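Formate dehydrogenase (Staphylococcus aureus, PDB 6TTB) catalyses the NAD-dependent oxidation of formate, passing a hydride to the nicotinamide of the cofactor and releasing carbon dioxide. Local coordinates at residues F62-E65 with E69-I72; L202-L207 with V212-Y217; D260-M265 with S269-T274. All blocks are in the same frame, centred on the assembly; numbering follows the deposited sequence.

How the contacts relate
All three contacts repeat one theme, a helix, or the residue just after it, packed against the parallel strand that follows in a beta-alpha-beta unit. Contact 1 belongs to the five-stranded sheet, on the far side of the chain's centre from the other two, whereas contacts 2 and 3 share the seven-stranded, NAD-binding Rossmann sheet. The centres of contacts 2 and 3 are 17 Å apart and their nearest atoms about 7 Å; contact 1 lies 43 Å and 45 Å, centre to centre, from contacts 2 and 3. NAD is met by the C-terminal ends of two segments: Tyr217 in contact 2 meets adenine C2A at the edge of its ring, and Thr274 in contact 3 accepts a hydrogen bond from the nicotinamide amide.

Contact 1: F62-E65 with E69-I72; sequences FLEE and EFII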
loop_
_atom_site.group_PDB
_atom_site.type_symbol
_atom_site.label_atom_id
_atom_site.label_comp_id
_atom_site.label_asym_id
_atom_site.label_seq_id
_atom_site.Cartn_x
_atom_site.Cartn_y
_atom_site.Cartn_z
ATOM N N PHE A 62 11.154 -24.448 26.867
ATOM C CA PHE A 62 11.205 -23.430 27.905
ATOM C C PHE A 62 10.373 -23.862 29.095
ATOM O O PHE A 62 10.760 -23.634 30.227
ATOM C CB PHE A 62 10.665 -22.106 27.404
ATOM C CG PHE A 62 10.561 -21.068 28.487
ATOM C CD1 PHE A 62 9.462 -21.019 29.319
ATOM C CD2 PHE A 62 11.574 -20.159 28.690
ATOM C CE1 PHE A 62 9.375 -20.085 30.345
ATOM C CE2 PHE A 62 11.473 -19.212 29.687
ATOM C CZ PHE A 62 10.381 -19.191 30.532
ATOM N N LEU A 63 9.203 -24.448 28.827
ATOM C CA LEU A 63 8.293 -24.878 29.891
ATOM C C LEU A 63 8.705 -26.237 30.439
ATOM O O LEU A 63 8.838 -26.396 31.632
ATOM C CB LEU A 63 6.856 -24.930 29.356
ATOM C CG LEU A 63 6.171 -23.570 29.244
ATOM C CD1 LEU A 63 4.747 -23.707 28.748
ATOM C CD2 LEU A 63 6.219 -22.846 30.563
ATOM N N GLU A 64 8.825 -27.230 29.558
ATOM C CA GLU A 64 9.173 -28.587 29.959
ATOM C C GLU A 64 10.589 -28.628 30.551
ATOM O O GLU A 64 11.063 -29.670 30.942
ATOM C CB GLU A 64 9.023 -29.562 28.776
ATOM C CG GLU A 64 7.562 -29.899 28.412
ATOM C CD GLU A 64 7.338 -30.672 27.097
ATOM O OE1 GLU A 64 7.883 -31.815 26.945
ATOM O OE2 GLU A 64 6.622 -30.142 26.222
ATOM N N GLU A 65 11.241 -27.484 30.644
ATOM C CA GLU A 65 12.575 -27.416 31.202
ATOM C C GLU A 65 12.494 -26.938 32.627
ATOM O O GLU A 65 13.510 -26.801 33.274
ATOM C CB GLU A 65 13.366 -26.308 30.526
ATOM C CG GLU A 65 14.854 -26.560 30.484
ATOM C CD GLU A 65 15.448 -26.164 29.133
ATOM O OE1 GLU A 65 15.953 -25.026 29.022
ATOM O OE2 GLU A 65 15.309 -26.961 28.161
ATOM N N GLU A 69 3.802 -28.629 32.761
ATOM C CA GLU A 69 3.181 -29.379 31.684
ATOM C C GLU A 69 2.825 -28.381 30.603
ATOM O O GLU A 69 2.305 -27.327 30.903
ATOM C CB GLU A 69 1.939 -30.153 32.164
ATOM C CG GLU A 69 1.499 -31.252 31.191
ATOM C CD GLU A 69 0.089 -31.852 31.340
ATOM O OE1 GLU A 69 -0.347 -32.190 32.486
ATOM O OE2 GLU A 69 -0.554 -32.059 30.310
ATOM N N PHE A 70 3.088 -28.741 29.343
ATOM C CA PHE A 70 2.761 -27.863 28.219
ATOM C C PHE A 70 1.874 -28.580 27.208
ATOM O O PHE A 70 2.279 -29.538 26.585
ATOM C CB PHE A 70 4.033 -27.307 27.568
ATOM C CG PHE A 70 3.762 -26.424 26.400
ATOM C CD1 PHE A 70 2.737 -25.496 26.448
ATOM C CD2 PHE A 70 4.486 -26.560 25.221
ATOM C CE1 PHE A 70 2.450 -24.697 25.348
ATOM C CE2 PHE A 70 4.215 -25.763 24.117
ATOM C CZ PHE A 70 3.170 -24.850 24.175
ATOM N N ILE A 71 0.707 -28.016 26.974
ATOM C CA ILE A 71 -0.237 -28.625 26.061
ATOM C C ILE A 71 -0.534 -27.654 24.921
ATOM O O ILE A 71 -1.173 -26.606 25.126
ATOM C CB ILE A 71 -1.503 -28.957 26.809
ATOM C CG1 ILE A 71 -1.314 -30.184 27.698
ATOM C CG2 ILE A 71 -2.668 -29.095 25.836
ATOM C CD1 ILE A 71 -2.072 -31.402 27.189
ATOM N N ILE A 72 -0.079 -27.995 23.714
ATOM C CA ILE A 72 -0.537 -27.227 22.586
ATOM C C ILE A 72 -1.790 -27.886 22.035
ATOM O O ILE A 72 -1.840 -29.094 21.942
ATOM C CB ILE A 72 0.560 -26.980 21.537
ATOM C CG1 ILE A 72 0.017 -27.108 20.115
ATOM C CG2 ILE A 72 1.775 -27.847 21.793
#
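The ring of Phe70 is met by two side chains of the preceding helix. The carboxylate oxygen OE2 of Glu64 lies at the ring's edge, close to its plane, while the methyl CD1 of Leu63 comes in obliquely, neither squarely over a face nor along the rim. That methyl is the closest apolar approach, 3.5 Å from Phe70 CD1, and Phe70 CG and CB lie little farther from it, so a single branch of the leucine covers the root of the ring. Nearer the backbones, Leu63 CB faces Phe70 CB at 4.1 Å. The two side chains cross at about a right angle. The phenylalanine has CG anti to its backbone N (chi1 179°), which carries the far end of the ring away from Leu63; the side chain also touches Leu59, Lys60 and Ala56. Glu64 reaches across toward the strand, its chain extended beyond CG, until OE2 stands 4.1 Å from Phe70 CB, its carboxylate plane turned 46° from that of the ring.

Leu63 and Phe70 fill the buried space between helix 59-64 and strand 69-73 in the beta-alpha-beta unit that starts at strand 34-38. Strand 69-73 is one of the two outermost strands of its parallel sheet within this chain, and on the neighbouring strand 34-38 Leu63 touches Ile35 and Phe70 touches Ala37. Helix 330-348 adds Leu344 and Phe348 around Leu63. Branched aliphatic and aromatic groups suit this interior, whereas glutamate suits the exposed border, where its oxygen OE2 comes near Phe70 CB and the ring's edge. No hydrogen bond links the segments, so cohesion here is hydrophobic and dispersive; the edge position of OE2 probably adds at most a slight electrostatic attraction to the ring's positive rim.

Contact 2: L202-L207 with V212-Y217; sequences LVAERL and VTLQHY. With NAD (nicotinamide-adenine-dinucleotide), chain C.
Ala204 and Leu214 make the closest touch between helix and strand: the Ala204 methyl CB lies 3.6 Å from Leu214 CD1, which also approaches Ala204 CA at 3.7 Å. The small alanine lets the helix come near the sheet, and the leucine supplies the bulk between them. Its other branch, Leu214 CD2, faces Leu207 CB at 4.3 Å, so the two methyls of one strand residue serve two positions of the helix. With CG anti to the carbonyl carbon (chi1 -63°), the leucine sends this fork toward the helix. Just before the strand, Val212 CG1 rests 4.0 Å from Leu207 O, a contact of a methyl with the last carbonyl of the helix.

Further along, Tyr217 carries the strand to the cofactor. Its CE1 is 3.6 Å from C2A of NAD, with that adenine carbon at the edge of the phenol ring rather than over its face.

Arg206, which does not touch the strand, braces its own helix turn. Its NH1 donates to Leu202 O over 3.1 Å, a bent bond (136° at the hydrogen), while Arg206 N reaches the same oxygen from the opposite face of the carbonyl plane. Arg206 also packs on Pro209 of the second subunit. His216 ties the strand to its surroundings, stacking on Phe196 and hydrogen-bonding through ND1 to Ser228 OG and through NE2 to Asn221 O.

This is the first beta-alpha-beta unit of the Rossmann fold: strand 190-194 supplies Ile191, which touches Leu207 and Leu214, and helix 144-160 lies against Leu202, Val203 and Arg206.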
loop_
_atom_site.group_PDB
_atom_site.type_symbol
_atom_site.label_atom_id
_atom_site.label_comp_id
_atom_site.label_asym_id
_atom_site.label_seq_id
_atom_site.Cartn_x
_atom_site.Cartn_y
_atom_site.Cartn_z
ATOM N N LEU A 202 3.526 6.583 15.567
ATOM C CA LEU A 202 4.448 5.909 14.685
ATOM C C LEU A 202 3.975 6.140 13.252
ATOM O O LEU A 202 4.772 6.272 12.312
ATOM C CB LEU A 202 4.488 4.417 15.019
ATOM C CG LEU A 202 5.282 4.052 16.273
ATOM C CD1 LEU A 202 4.911 2.624 16.785
ATOM C CD2 LEU A 202 6.730 4.140 15.992
ATOM N N VAL A 203 2.669 6.292 13.096
ATOM C CA VAL A 203 2.114 6.378 11.776
ATOM C C VAL A 203 2.342 7.783 11.299
ATOM O O VAL A 203 2.592 8.002 10.123
ATOM C CB VAL A 203 0.641 6.043 11.819
ATOM C CG1 VAL A 203 -0.090 6.643 10.667
ATOM C CG2 VAL A 203 0.441 4.549 11.898
ATOM N N ALA A 204 2.297 8.743 12.230
ATOM C CA ALA A 204 2.495 10.132 11.814
ATOM C C ALA A 204 3.908 10.296 11.290
ATOM O O ALA A 204 4.103 10.875 10.233
ATOM C CB ALA A 204 2.160 11.112 12.898
ATOM N N GLU A 205 4.859 9.701 12.000
ATOM C CA GLU A 205 6.256 9.882 11.682
ATOM C C GLU A 205 6.479 9.404 10.265
ATOM O O GLU A 205 7.114 10.091 9.461
ATOM C CB GLU A 205 7.134 9.070 12.635
ATOM C CG GLU A 205 7.776 9.931 13.707
ATOM C CD GLU A 205 7.954 9.174 15.010
ATOM O OE1 GLU A 205 8.464 8.006 14.945
ATOM O OE2 GLU A 205 7.560 9.722 16.099
ATOM N N ARG A 206 5.931 8.227 9.964
ATOM C CA ARG A 206 6.147 7.651 8.656
ATOM C C ARG A 206 5.288 8.378 7.638
ATOM O O ARG A 206 5.669 8.438 6.506
ATOM C CB ARG A 206 5.876 6.156 8.611
ATOM C CG ARG A 206 6.650 5.379 9.653
ATOM C CD ARG A 206 6.054 3.979 9.691
ATOM N NE ARG A 206 7.012 3.139 10.396
ATOM C CZ ARG A 206 7.681 3.543 11.487
ATOM N NH1 ARG A 206 7.376 4.710 12.021
ATOM N NH2 ARG A 206 8.626 2.785 12.025
ATOM N N LEU A 207 4.171 8.986 8.031
ATOM C CA LEU A 207 3.448 9.646 6.978
ATOM C C LEU A 207 4.066 11.021 6.718
ATOM O O LEU A 207 3.844 11.588 5.658
ATOM C CB LEU A 207 1.941 9.761 7.294
ATOM C CG LEU A 207 1.043 8.543 7.022
ATOM C CD1 LEU A 207 -0.446 8.891 7.315
ATOM C CD2 LEU A 207 1.171 8.110 5.601
ATOM N N VAL A 212 1.691 15.885 3.180
ATOM C CA VAL A 212 0.375 15.414 3.510
ATOM C C VAL A 212 0.044 16.206 4.775
ATOM O O VAL A 212 0.942 16.469 5.543
ATOM C CB VAL A 212 0.457 13.859 3.735
ATOM C CG1 VAL A 212 0.298 13.405 5.165
ATOM C CG2 VAL A 212 -0.407 13.047 2.778
ATOM N N THR A 213 -1.163 16.727 4.902
ATOM C CA THR A 213 -1.546 17.306 6.168
ATOM C C THR A 213 -2.070 16.225 7.122
ATOM O O THR A 213 -2.966 15.468 6.751
ATOM C CB THR A 213 -2.574 18.408 5.974
ATOM O OG1 THR A 213 -1.828 19.440 5.347
ATOM C CG2 THR A 213 -3.111 18.914 7.288
ATOM N N LEU A 214 -1.472 16.152 8.324
ATOM C CA LEU A 214 -1.908 15.266 9.375
ATOM C C LEU A 214 -2.788 16.028 10.351
ATOM O O LEU A 214 -2.374 17.065 10.883
ATOM C CB LEU A 214 -0.665 14.769 10.105
ATOM C CG LEU A 214 0.252 13.951 9.229
ATOM C CD1 LEU A 214 1.120 13.047 10.061
ATOM C CD2 LEU A 214 -0.591 13.121 8.278
ATOM N N GLN A 215 -3.946 15.433 10.682
ATOM C CA GLN A 215 -4.705 15.759 11.881
ATOM C C GLN A 215 -4.865 14.490 12.735
ATOM O O GLN A 215 -4.967 13.402 12.222
ATOM C CB GLN A 215 -6.146 16.037 11.499
ATOM C CG GLN A 215 -6.377 17.211 10.591
ATOM C CD GLN A 215 -7.799 17.237 10.085
ATOM O OE1 GLN A 215 -8.376 16.217 9.794
ATOM N NE2 GLN A 215 -8.322 18.426 9.846
ATOM N N HIS A 216 -4.983 14.660 14.038
ATOM C CA HIS A 216 -5.333 13.587 14.924
ATOM C C HIS A 216 -6.365 14.034 15.927
ATOM O O HIS A 216 -6.499 15.224 16.204
ATOM C CB HIS A 216 -4.140 13.131 15.672
ATOM C CG HIS A 216 -3.641 14.144 16.624
ATOM N ND1 HIS A 216 -2.932 15.246 16.208
ATOM C CD2 HIS A 216 -3.636 14.159 17.976
ATOM C CE1 HIS A 216 -2.548 15.921 17.264
ATOM N NE2 HIS A 216 -2.933 15.250 18.361
ATOM N N TYR A 217 -7.110 13.041 16.433
ATOM C CA TYR A 217 -7.923 13.146 17.643
ATOM C C TYR A 217 -7.528 12.038 18.614
ATOM O O TYR A 217 -7.345 10.879 18.227
ATOM C CB TYR A 217 -9.421 13.000 17.309
ATOM C CG TYR A 217 -10.252 12.869 18.538
ATOM C CD1 TYR A 217 -10.212 11.689 19.261
ATOM C CD2 TYR A 217 -10.929 13.973 19.082
ATOM C CE1 TYR A 217 -10.826 11.582 20.494
ATOM C CE2 TYR A 217 -11.588 13.875 20.304
ATOM C CZ TYR A 217 -11.507 12.677 21.017
ATOM O OH TYR A 217 -12.176 12.474 22.177
HETATM P PA NAD C . -2.176 3.258 22.630
HETATM O O1A NAD C . -2.778 3.097 23.984
HETATM O O2A NAD C . -0.756 3.761 22.444
HETATM O O5B NAD C . -3.184 4.061 21.664
HETATM C C5B NAD C . -4.564 4.278 22.023
HETATM C C4B NAD C . -4.769 5.761 22.210
HETATM O O4B NAD C . -6.107 6.067 21.773
HETATM C C3B NAD C . -4.631 6.274 23.663
HETATM O O3B NAD C . -3.462 7.042 23.946
HETATM C C2B NAD C . -5.907 7.082 23.931
HETATM O O2B NAD C . -5.651 8.398 24.375
HETATM C C1B NAD C . -6.689 7.032 22.610
HETATM N N9A NAD C . -8.116 6.748 22.800
HETATM C C8A NAD C . -8.721 6.287 23.962
HETATM N N7A NAD C . -10.033 6.279 23.901
HETATM C C5A NAD C . -10.329 6.859 22.667
HETATM C C6A NAD C . -11.553 7.198 22.020
HETATM N N6A NAD C . -12.750 7.068 22.563
HETATM N N1A NAD C . -11.468 7.840 20.827
HETATM C C2A NAD C . -10.254 8.025 20.285
HETATM N N3A NAD C . -9.050 7.714 20.774
HETATM C C4A NAD C . -9.147 7.139 21.977
HETATM O O3 NAD C . -2.263 1.874 21.924
HETATM P PN NAD C . -1.494 1.542 20.607
HETATM O O1N NAD C . -0.269 0.769 21.022
HETATM O O2N NAD C . -1.323 2.795 19.797
HETATM O O5D NAD C . -2.569 0.563 19.893
HETATM C C5D NAD C . -3.524 1.126 18.943
HETATM C C4D NAD C . -4.565 0.088 18.704
HETATM O O4D NAD C . -4.068 -0.815 17.687
HETATM C C3D NAD C . -4.869 -0.752 19.968
HETATM O O3D NAD C . -6.170 -0.514 20.485
HETATM C C2D NAD C . -4.619 -2.200 19.540
HETATM O O2D NAD C . -5.663 -3.121 19.826
HETATM C C1D NAD C . -4.389 -2.142 18.041
HETATM N N1N NAD C . -3.270 -3.031 17.691
HETATM C C2N NAD C . -3.463 -4.048 16.707
HETATM C C3N NAD C . -2.402 -4.913 16.351
HETATM C C7N NAD C . -2.507 -5.794 15.106
HETATM O O7N NAD C . -1.844 -6.830 15.059
HETATM N N7N NAD C . -3.297 -5.402 14.087
HETATM C C4N NAD C . -1.217 -4.892 17.175
HETATM C C5N NAD C . -1.059 -3.900 18.166
HETATM C C6N NAD C . -2.110 -2.998 18.427
#

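Contact 3: D260-M265 with S269-T274; sequences DVLSRM and SYLVNT
Met265 and Ser269 meet where helix 259-264 gives way to strand 269-273, in a beta-alpha-beta unit of the Rossmann fold that begins with strand 242-245. The methionine can be followed outward. Its CB lies 4.1 Å from Ser269 OG. CG stands anti to the carbonyl carbon (chi1 -83°), which directs the chain toward the strand, and SD passes 4.4 Å from Leu271 CD1. A bend at chi3 (62°) then brings the methyl CE back to Ser269, 3.6 Å from OG, and to the backbone, 4.0 Å from Tyr270 O. Long and flexible, methionine is suited to this junction, since one unbranched chain can follow the uneven surface of a strand from a serine to a leucine. It also packs on Ile243 of strand 242-245.

About one turn earlier, on the helix, Leu262 turns its tip inward: CD2 touches Leu271 CD2 at 4.1 Å, the two leucines crossing at about a right angle. Leu271 therefore offers one methyl to Met265 and the other to Leu262, while Leu294 and Tyr297 of the adjoining strand 294-299 pack beside it. All five touching residues are buried, and no hydrogen bond joins the two segments.

Past the strand the chain enters the NAD pocket, where the backbone oxygen of Thr274 accepts a hydrogen bond from the carboxamide nitrogen N7N. Serine at position 269 suits a buried site because its hydroxyl has a backbone partner: Ser269 OG is hydrogen-bonded to Lys266 O, in the turn between the segments, even as it touches the methionine methyl.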
loop_
_atom_site.group_PDB
_atom_site.type_symbol
_atom_site.label_atom_id
_atom_site.label_comp_id
_atom_site.label_asym_id
_atom_site.label_seq_id
_atom_site.Cartn_x
_atom_site.Cartn_y
_atom_site.Cartn_z
ATOM N N ASP A 260 -23.902 6.204 11.068
ATOM C CA ASP A 260 -24.031 7.641 11.265
ATOM C C ASP A 260 -22.738 8.349 10.966
ATOM O O ASP A 260 -22.738 9.360 10.233
ATOM C CB ASP A 260 -24.314 7.957 12.710
ATOM C CG ASP A 260 -25.801 7.898 12.995
ATOM O OD1 ASP A 260 -26.604 7.912 11.990
ATOM O OD2 ASP A 260 -26.162 7.853 14.193
ATOM N N VAL A 261 -21.659 7.841 11.626
ATOM C CA VAL A 261 -20.293 8.302 11.452
ATOM C C VAL A 261 -19.808 8.081 10.004
ATOM O O VAL A 261 -19.293 8.994 9.389
ATOM C CB VAL A 261 -19.299 7.648 12.423
ATOM C CG1 VAL A 261 -17.922 8.254 12.195
ATOM C CG2 VAL A 261 -19.695 7.753 13.874
ATOM N N LEU A 262 -19.856 6.842 9.497
ATOM C CA LEU A 262 -19.538 6.662 8.091
ATOM C C LEU A 262 -20.207 7.783 7.337
ATOM O O LEU A 262 -19.543 8.486 6.630
ATOM C CB LEU A 262 -20.022 5.294 7.600
ATOM C CG LEU A 262 -19.343 4.108 8.281
ATOM C CD1 LEU A 262 -19.767 2.772 7.698
ATOM C CD2 LEU A 262 -17.818 4.252 8.251
ATOM N N SER A 263 -21.522 7.965 7.527
ATOM C CA SER A 263 -22.302 8.955 6.773
ATOM C C SER A 263 -21.634 10.357 6.751
ATOM O O SER A 263 -21.701 11.044 5.764
ATOM C CB SER A 263 -23.793 8.998 7.244
ATOM N N ARG A 264 -20.912 10.726 7.817
ATOM C CA ARG A 264 -20.485 12.111 8.119
ATOM C C ARG A 264 -19.085 12.345 7.574
ATOM O O ARG A 264 -18.561 13.461 7.598
ATOM C CB ARG A 264 -20.444 12.337 9.653
ATOM C CG ARG A 264 -21.773 12.059 10.361
ATOM C CD ARG A 264 -22.116 13.013 11.475
ATOM N NE ARG A 264 -21.896 12.335 12.736
ATOM C CZ ARG A 264 -20.757 12.405 13.441
ATOM N NH1 ARG A 264 -19.750 13.156 13.004
ATOM N NH2 ARG A 264 -20.641 11.760 14.594
ATOM N N MET A 265 -18.441 11.245 7.217
ATOM C CA MET A 265 -17.124 11.209 6.620
ATOM C C MET A 265 -17.239 11.772 5.203
ATOM O O MET A 265 -18.316 11.711 4.613
ATOM C CB MET A 265 -16.674 9.750 6.560
ATOM C CG MET A 265 -16.093 9.266 7.845
ATOM S SD MET A 265 -14.998 7.764 7.616
ATOM C CE MET A 265 -13.731 8.501 6.552
ATOM N N SER A 269 -14.063 9.256 0.560
ATOM C CA SER A 269 -12.877 9.182 1.412
ATOM C C SER A 269 -12.467 7.727 1.573
ATOM O O SER A 269 -13.082 6.833 0.969
ATOM C CB SER A 269 -13.101 9.857 2.712
ATOM O OG SER A 269 -14.363 9.523 3.203
ATOM N N TYR A 270 -11.420 7.488 2.380
ATOM C CA TYR A 270 -10.961 6.117 2.613
ATOM C C TYR A 270 -10.811 5.889 4.116
ATOM O O TYR A 270 -10.506 6.817 4.854
ATOM C CB TYR A 270 -9.585 5.865 1.970
ATOM C CG TYR A 270 -9.494 6.144 0.506
ATOM C CD1 TYR A 270 -9.415 7.450 0.002
ATOM C CD2 TYR A 270 -9.438 5.095 -0.394
ATOM C CE1 TYR A 270 -9.299 7.699 -1.358
ATOM C CE2 TYR A 270 -9.310 5.330 -1.757
ATOM C CZ TYR A 270 -9.257 6.635 -2.242
ATOM O OH TYR A 270 -9.161 6.808 -3.601
ATOM N N LEU A 271 -10.843 4.602 4.512
ATOM C CA LEU A 271 -10.842 4.240 5.907
ATOM C C LEU A 271 -9.920 3.075 6.078
ATOM O O LEU A 271 -10.074 2.070 5.362
ATOM C CB LEU A 271 -12.273 3.821 6.345
ATOM C CG LEU A 271 -12.473 3.556 7.851
ATOM C CD1 LEU A 271 -12.024 4.729 8.717
ATOM C CD2 LEU A 271 -13.861 3.222 8.141
ATOM N N VAL A 272 -9.053 3.185 7.109
ATOM C CA VAL A 272 -8.107 2.131 7.383
ATOM C C VAL A 272 -8.183 1.844 8.852
ATOM O O VAL A 272 -8.141 2.745 9.674
ATOM C CB VAL A 272 -6.673 2.465 6.958
ATOM C CG1 VAL A 272 -5.644 1.581 7.644
ATOM C CG2 VAL A 272 -6.530 2.294 5.492
ATOM N N ASN A 273 -8.335 0.566 9.145
ATOM C CA ASN A 273 -8.538 0.145 10.490
ATOM C C ASN A 273 -7.760 -1.142 10.699
ATOM O O ASN A 273 -8.191 -2.205 10.277
ATOM C CB ASN A 273 -9.998 -0.019 10.794
ATOM C CG ASN A 273 -10.205 -0.710 12.118
ATOM O OD1 ASN A 273 -9.300 -0.687 12.980
ATOM N ND2 ASN A 273 -11.406 -1.311 12.307
ATOM N N THR A 274 -6.606 -0.989 11.331
ATOM C CA THR A 274 -5.827 -2.066 11.813
ATOM C C THR A 274 -5.806 -2.057 13.363
ATOM O O THR A 274 -4.788 -2.483 13.987
ATOM C CB THR A 274 -4.403 -1.749 11.432
ATOM O OG1 THR A 274 -4.167 -0.390 11.884
ATOM C CG2 THR A 274 -4.180 -1.942 9.954
#